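PDB 4OVK: periplasmic binding protein from Veillonella parvula, which probably binds a solute in the periplasm and delivers it to an ABC transporter. Local coordinates for residues Arg267-Asp279 and Asn328-Thr340. Numbering follows the deposited sequence.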
loop_
_atom_site.group_PDB
_atom_site.type_symbol
_atom_site.label_atom_id
_atom_site.label_comp_id
_atom_site.label_asym_id
_atom_site.label_seq_id
_atom_site.Cartn_x
_atom_site.Cartn_y
_atom_site.Cartn_z
ATOM N N ARG A 267 12.828 -19.833 3.503
ATOM C CA ARG A 267 12.601 -18.455 3.916
ATOM C C ARG A 267 12.166 -17.616 2.702
ATOM O O ARG A 267 12.698 -16.519 2.442
ATOM C CB ARG A 267 13.871 -17.909 4.578
ATOM C CG ARG A 267 14.256 -18.668 5.857
ATOM C CD ARG A 267 14.825 -17.734 6.907
ATOM N NE ARG A 267 13.775 -16.899 7.485
ATOM C CZ ARG A 267 13.978 -15.820 8.241
ATOM N NH1 ARG A 267 12.934 -15.135 8.702
ATOM N NH2 ARG A 267 15.209 -15.411 8.526
ATOM N N VAL A 268 11.196 -18.161 1.963
ATOM C CA VAL A 268 10.516 -17.475 0.852
ATOM C C VAL A 268 9.093 -17.181 1.294
ATOM O O VAL A 268 8.317 -18.097 1.612
ATOM C CB VAL A 268 10.456 -18.331 -0.426
ATOM C CG1 VAL A 268 9.834 -17.547 -1.584
ATOM C CG2 VAL A 268 11.833 -18.848 -0.812
ATOM N N TYR A 269 8.750 -15.901 1.316
ATOM C CA TYR A 269 7.503 -15.440 1.917
ATOM C C TYR A 269 6.708 -14.550 0.975
ATOM O O TYR A 269 7.257 -13.593 0.425
ATOM C CB TYR A 269 7.809 -14.626 3.157
ATOM C CG TYR A 269 8.637 -15.352 4.198
ATOM C CD1 TYR A 269 8.082 -16.351 4.975
ATOM C CD2 TYR A 269 9.977 -15.030 4.396
ATOM C CE1 TYR A 269 8.845 -17.009 5.943
ATOM C CE2 TYR A 269 10.733 -15.664 5.356
ATOM C CZ TYR A 269 10.166 -16.663 6.125
ATOM O OH TYR A 269 10.932 -17.302 7.090
ATOM N N LYS A 270 5.417 -14.842 0.828
ATOM C CA LYS A 270 4.497 -13.937 0.127
ATOM C C LYS A 270 4.105 -12.732 0.993
ATOM O O LYS A 270 3.623 -12.879 2.129
ATOM C CB LYS A 270 3.247 -14.700 -0.290
ATOM C CG LYS A 270 2.229 -13.926 -1.123
ATOM C CD LYS A 270 2.717 -13.697 -2.536
ATOM C CE LYS A 270 1.561 -13.470 -3.488
ATOM N NZ LYS A 270 2.022 -13.124 -4.850
ATOM N N ALA A 271 4.289 -11.532 0.457
ATOM C CA ALA A 271 3.936 -10.330 1.204
ATOM C C ALA A 271 2.448 -10.324 1.551
ATOM O O ALA A 271 1.613 -10.709 0.728
ATOM C CB ALA A 271 4.269 -9.083 0.411
ATOM N N PRO A 272 2.109 -9.868 2.756
ATOM C CA PRO A 272 0.695 -9.725 3.099
ATOM C C PRO A 272 -0.030 -8.667 2.270
ATOM O O PRO A 272 0.599 -7.805 1.625
ATOM C CB PRO A 272 0.724 -9.294 4.563
ATOM C CG PRO A 272 2.073 -9.633 5.044
ATOM C CD PRO A 272 2.978 -9.466 3.872
HETATM N N MSE A 273 -1.350 -8.755 2.293
HETATM C CA MSE A 273 -2.213 -7.744 1.700
HETATM C C MSE A 273 -3.436 -7.571 2.560
HETATM O O MSE A 273 -4.148 -8.527 2.824
HETATM C CB MSE A 273 -2.574 -8.188 0.296
HETATM C CG MSE A 273 -3.690 -7.315 -0.262
HETATM SE SE MSE A 273 -3.721 -7.589 -2.189
HETATM C CE MSE A 273 -5.059 -9.018 -2.121
ATOM N N GLY A 274 -3.678 -6.336 2.989
ATOM C CA GLY A 274 -4.846 -5.980 3.753
ATOM C C GLY A 274 -5.843 -5.338 2.809
ATOM O O GLY A 274 -6.256 -5.968 1.841
ATOM N N ILE A 275 -6.175 -4.083 3.092
ATOM C CA ILE A 275 -7.181 -3.352 2.342
ATOM C C ILE A 275 -6.684 -3.051 0.920
ATOM O O ILE A 275 -7.483 -2.920 -0.016
ATOM C CB ILE A 275 -7.570 -2.071 3.112
ATOM C CG1 ILE A 275 -8.960 -1.594 2.680
ATOM C CG2 ILE A 275 -6.459 -1.035 3.013
ATOM C CD1 ILE A 275 -9.510 -0.489 3.538
ATOM N N TYR A 276 -5.362 -2.978 0.777
ATOM C CA TYR A 276 -4.670 -2.725 -0.481
ATOM C C TYR A 276 -3.346 -3.467 -0.317
ATOM O O TYR A 276 -2.995 -3.894 0.811
ATOM C CB TYR A 276 -4.457 -1.213 -0.701
ATOM C CG TYR A 276 -4.025 -0.874 -2.114
ATOM C CD1 TYR A 276 -4.907 -1.006 -3.183
ATOM C CD2 TYR A 276 -2.729 -0.464 -2.391
ATOM C CE1 TYR A 276 -4.508 -0.733 -4.477
ATOM C CE2 TYR A 276 -2.330 -0.171 -3.680
ATOM C CZ TYR A 276 -3.217 -0.315 -4.716
ATOM O OH TYR A 276 -2.807 -0.037 -5.998
ATOM N N ARG A 277 -2.618 -3.684 -1.398
ATOM C CA ARG A 277 -1.346 -4.383 -1.219
ATOM C C ARG A 277 -0.380 -3.528 -0.383
ATOM O O ARG A 277 -0.453 -2.296 -0.356
ATOM C CB ARG A 277 -0.740 -4.858 -2.532
ATOM C CG ARG A 277 -0.326 -3.764 -3.463
ATOM C CD ARG A 277 -0.039 -4.315 -4.855
ATOM N NE ARG A 277 0.183 -3.195 -5.750
ATOM C CZ ARG A 277 -0.427 -2.986 -6.915
ATOM N NH1 ARG A 277 -0.124 -1.899 -7.607
ATOM N NH2 ARG A 277 -1.315 -3.846 -7.407
ATOM N N TRP A 278 0.474 -4.222 0.348
ATOM C CA TRP A 278 1.378 -3.601 1.292
ATOM C C TRP A 278 2.755 -3.352 0.686
ATOM O O TRP A 278 3.655 -2.897 1.385
ATOM C CB TRP A 278 1.482 -4.489 2.538
ATOM C CG TRP A 278 0.286 -4.460 3.432
ATOM C CD1 TRP A 278 -0.921 -3.839 3.192
ATOM C CD2 TRP A 278 0.155 -5.103 4.708
ATOM N NE1 TRP A 278 -1.775 -4.051 4.254
ATOM C CE2 TRP A 278 -1.137 -4.818 5.195
ATOM C CE3 TRP A 278 1.018 -5.885 5.499
ATOM C CZ2 TRP A 278 -1.594 -5.291 6.429
ATOM C CZ3 TRP A 278 0.554 -6.355 6.731
ATOM C CH2 TRP A 278 -0.735 -6.051 7.178
ATOM N N ASP A 279 2.878 -3.612 -0.621
ATOM C CA ASP A 279 4.137 -3.540 -1.371
ATOM C C ASP A 279 4.623 -2.116 -1.608
ATOM O O ASP A 279 5.784 -1.935 -1.965
ATOM C CB ASP A 279 3.986 -4.219 -2.742
ATOM C CG ASP A 279 3.584 -5.706 -2.640
ATOM O OD1 ASP A 279 4.380 -6.538 -2.166
ATOM O OD2 ASP A 279 2.461 -6.037 -3.043
ATOM N N ASN A 328 -5.428 -15.063 8.758
ATOM C CA ASN A 328 -4.588 -16.026 8.027
ATOM C C ASN A 328 -4.452 -15.594 6.563
ATOM O O ASN A 328 -3.373 -15.618 5.999
ATOM C CB ASN A 328 -5.188 -17.434 8.100
ATOM C CG ASN A 328 -4.265 -18.516 7.549
ATOM O OD1 ASN A 328 -3.492 -18.308 6.618
ATOM N ND2 ASN A 328 -4.350 -19.688 8.140
ATOM N N THR A 329 -5.563 -15.192 5.968
ATOM C CA THR A 329 -5.573 -14.739 4.578
ATOM C C THR A 329 -4.754 -13.467 4.373
ATOM O O THR A 329 -3.917 -13.413 3.472
ATOM C CB THR A 329 -7.019 -14.525 4.099
ATOM O OG1 THR A 329 -7.725 -15.756 4.226
ATOM C CG2 THR A 329 -7.056 -14.109 2.647
ATOM N N ILE A 330 -4.985 -12.457 5.209
ATOM C CA ILE A 330 -4.249 -11.196 5.111
ATOM C C ILE A 330 -2.739 -11.414 5.240
ATOM O O ILE A 330 -1.969 -10.890 4.443
ATOM C CB ILE A 330 -4.717 -10.193 6.180
ATOM C CG1 ILE A 330 -6.147 -9.740 5.847
ATOM C CG2 ILE A 330 -3.742 -9.027 6.300
ATOM C CD1 ILE A 330 -6.831 -8.955 6.948
ATOM N N LEU A 331 -2.328 -12.209 6.225
ATOM C CA LEU A 331 -0.908 -12.359 6.532
ATOM C C LEU A 331 -0.256 -13.577 5.857
ATOM O O LEU A 331 0.929 -13.816 6.069
ATOM C CB LEU A 331 -0.715 -12.439 8.053
ATOM C CG LEU A 331 -1.091 -11.205 8.880
ATOM C CD1 LEU A 331 -0.851 -11.437 10.367
ATOM C CD2 LEU A 331 -0.291 -10.002 8.388
ATOM N N ASN A 332 -1.010 -14.313 5.033
ATOM C CA ASN A 332 -0.483 -15.482 4.317
ATOM C C ASN A 332 0.158 -16.494 5.284
ATOM O O ASN A 332 1.226 -17.037 5.005
ATOM C CB ASN A 332 0.533 -15.027 3.253
ATOM C CG ASN A 332 -0.122 -14.276 2.107
ATOM O OD1 ASN A 332 -1.170 -14.667 1.638
ATOM N ND2 ASN A 332 0.502 -13.192 1.657
ATOM N N ILE A 333 -0.506 -16.744 6.410
ATOM C CA ILE A 333 0.067 -17.577 7.478
ATOM C C ILE A 333 0.256 -19.015 7.002
ATOM O O ILE A 333 1.342 -19.578 7.172
ATOM C CB ILE A 333 -0.749 -17.464 8.777
ATOM C CG1 ILE A 333 -0.533 -16.052 9.367
ATOM C CG2 ILE A 333 -0.385 -18.570 9.777
ATOM C CD1 ILE A 333 -1.388 -15.720 10.568
ATOM N N SER A 334 -0.777 -19.590 6.387
ATOM C CA SER A 334 -0.686 -20.950 5.848
ATOM C C SER A 334 0.234 -21.012 4.643
ATOM O O SER A 334 1.063 -21.934 4.532
ATOM C CB SER A 334 -2.069 -21.490 5.457
ATOM O OG SER A 334 -2.876 -21.685 6.606
ATOM N N ILE A 335 0.073 -20.044 3.740
ATOM C CA ILE A 335 0.875 -19.959 2.525
ATOM C C ILE A 335 2.369 -19.882 2.840
ATOM O O ILE A 335 3.185 -20.559 2.202
ATOM C CB ILE A 335 0.407 -18.760 1.639
ATOM C CG1 ILE A 335 -0.926 -19.113 0.959
ATOM C CG2 ILE A 335 1.446 -18.373 0.595
ATOM C CD1 ILE A 335 -1.612 -17.953 0.257
ATOM N N ASN A 336 2.715 -19.083 3.843
ATOM C CA ASN A 336 4.108 -18.857 4.221
ATOM C C ASN A 336 4.655 -19.793 5.296
ATOM O O ASN A 336 5.839 -19.742 5.600
ATOM C CB ASN A 336 4.270 -17.421 4.722
ATOM C CG ASN A 336 4.155 -16.414 3.613
ATOM O OD1 ASN A 336 4.205 -16.760 2.431
ATOM N ND2 ASN A 336 3.985 -15.156 3.988
ATOM N N ASN A 337 3.795 -20.639 5.856
ATOM C CA ASN A 337 4.153 -21.488 6.988
ATOM C C ASN A 337 4.836 -20.666 8.090
ATOM O O ASN A 337 5.952 -20.984 8.526
ATOM C CB ASN A 337 5.035 -22.664 6.530
ATOM C CG ASN A 337 5.113 -23.775 7.560
ATOM O OD1 ASN A 337 4.271 -23.880 8.462
ATOM N ND2 ASN A 337 6.135 -24.615 7.437
ATOM N N THR A 338 4.143 -19.613 8.534
ATOM C CA THR A 338 4.609 -18.740 9.627
ATOM C C THR A 338 3.583 -18.772 10.743
ATOM O O THR A 338 2.856 -17.787 10.947
ATOM C CB THR A 338 4.771 -17.268 9.176
ATOM O OG1 THR A 338 3.550 -16.800 8.578
ATOM C CG2 THR A 338 5.907 -17.122 8.188
ATOM N N PRO A 339 3.511 -19.896 11.479
ATOM C CA PRO A 339 2.420 -20.042 12.454
ATOM C C PRO A 339 2.519 -19.151 13.690
ATOM O O PRO A 339 1.573 -19.110 14.476
ATOM C CB PRO A 339 2.511 -21.510 12.874
ATOM C CG PRO A 339 3.932 -21.889 12.616
ATOM C CD PRO A 339 4.359 -21.100 11.405
ATOM N N THR A 340 3.644 -18.465 13.880
ATOM C CA THR A 340 3.817 -17.625 15.062
ATOM C C THR A 340 3.154 -16.271 14.883
ATOM O O THR A 340 3.025 -15.527 15.841
ATOM C CB THR A 340 5.297 -17.419 15.438
ATOM O OG1 THR A 340 5.957 -16.686 14.406
ATOM C CG2 THR A 340 5.996 -18.755 15.651
HETATM O O HOH W 1 7.878 -20.347 3.102
#
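In this periplasmic binding protein, the outermost strand of a four-stranded parallel sheet, 268-270, has its outer edge occupied not by another strand but by two asparagine side chains from the C-terminal helical segment 328-340. Asn336 stands in for a neighbouring strand: its OD1 accepts from Lys270 N at 2.8 Å, while its ND2 donates to Lys270 O at 3.0 Å, a nearly straight bond (173°) lying in the amide plane. Asn332, the positive-phi residue of a Schellman motif closing helix 324-331, sends ND2 to the same Lys270 O at 3.2 Å. The two amides reach this oxygen from opposite faces of its carbonyl plane, Asn336 ND2 only slightly tilted from it and Asn332 ND2 well above, off the lone pairs. An alanine in place of Asn336 would probably leave the buried Lys270 N without its mate and Lys270 O with Asn332 alone. The lysine chain bends at chi2 (73°) and leads away, its NZ bonded to the carbonyls of Ser237, Asp240 and Ile242. Asn336 CB lies at the edge of the Tyr269 ring, whose plane is 80° from the amide; Thr338 CG2 packs 3.7 Å from Tyr269 CE1. Beyond the strand, Leu331 CD2 touches both Pro272 CB (4.0 Å) and Trp278 CZ3 (4.1 Å), and Met273 N, of a selenomethionine, donates to Ile330 O at 3.1 Å.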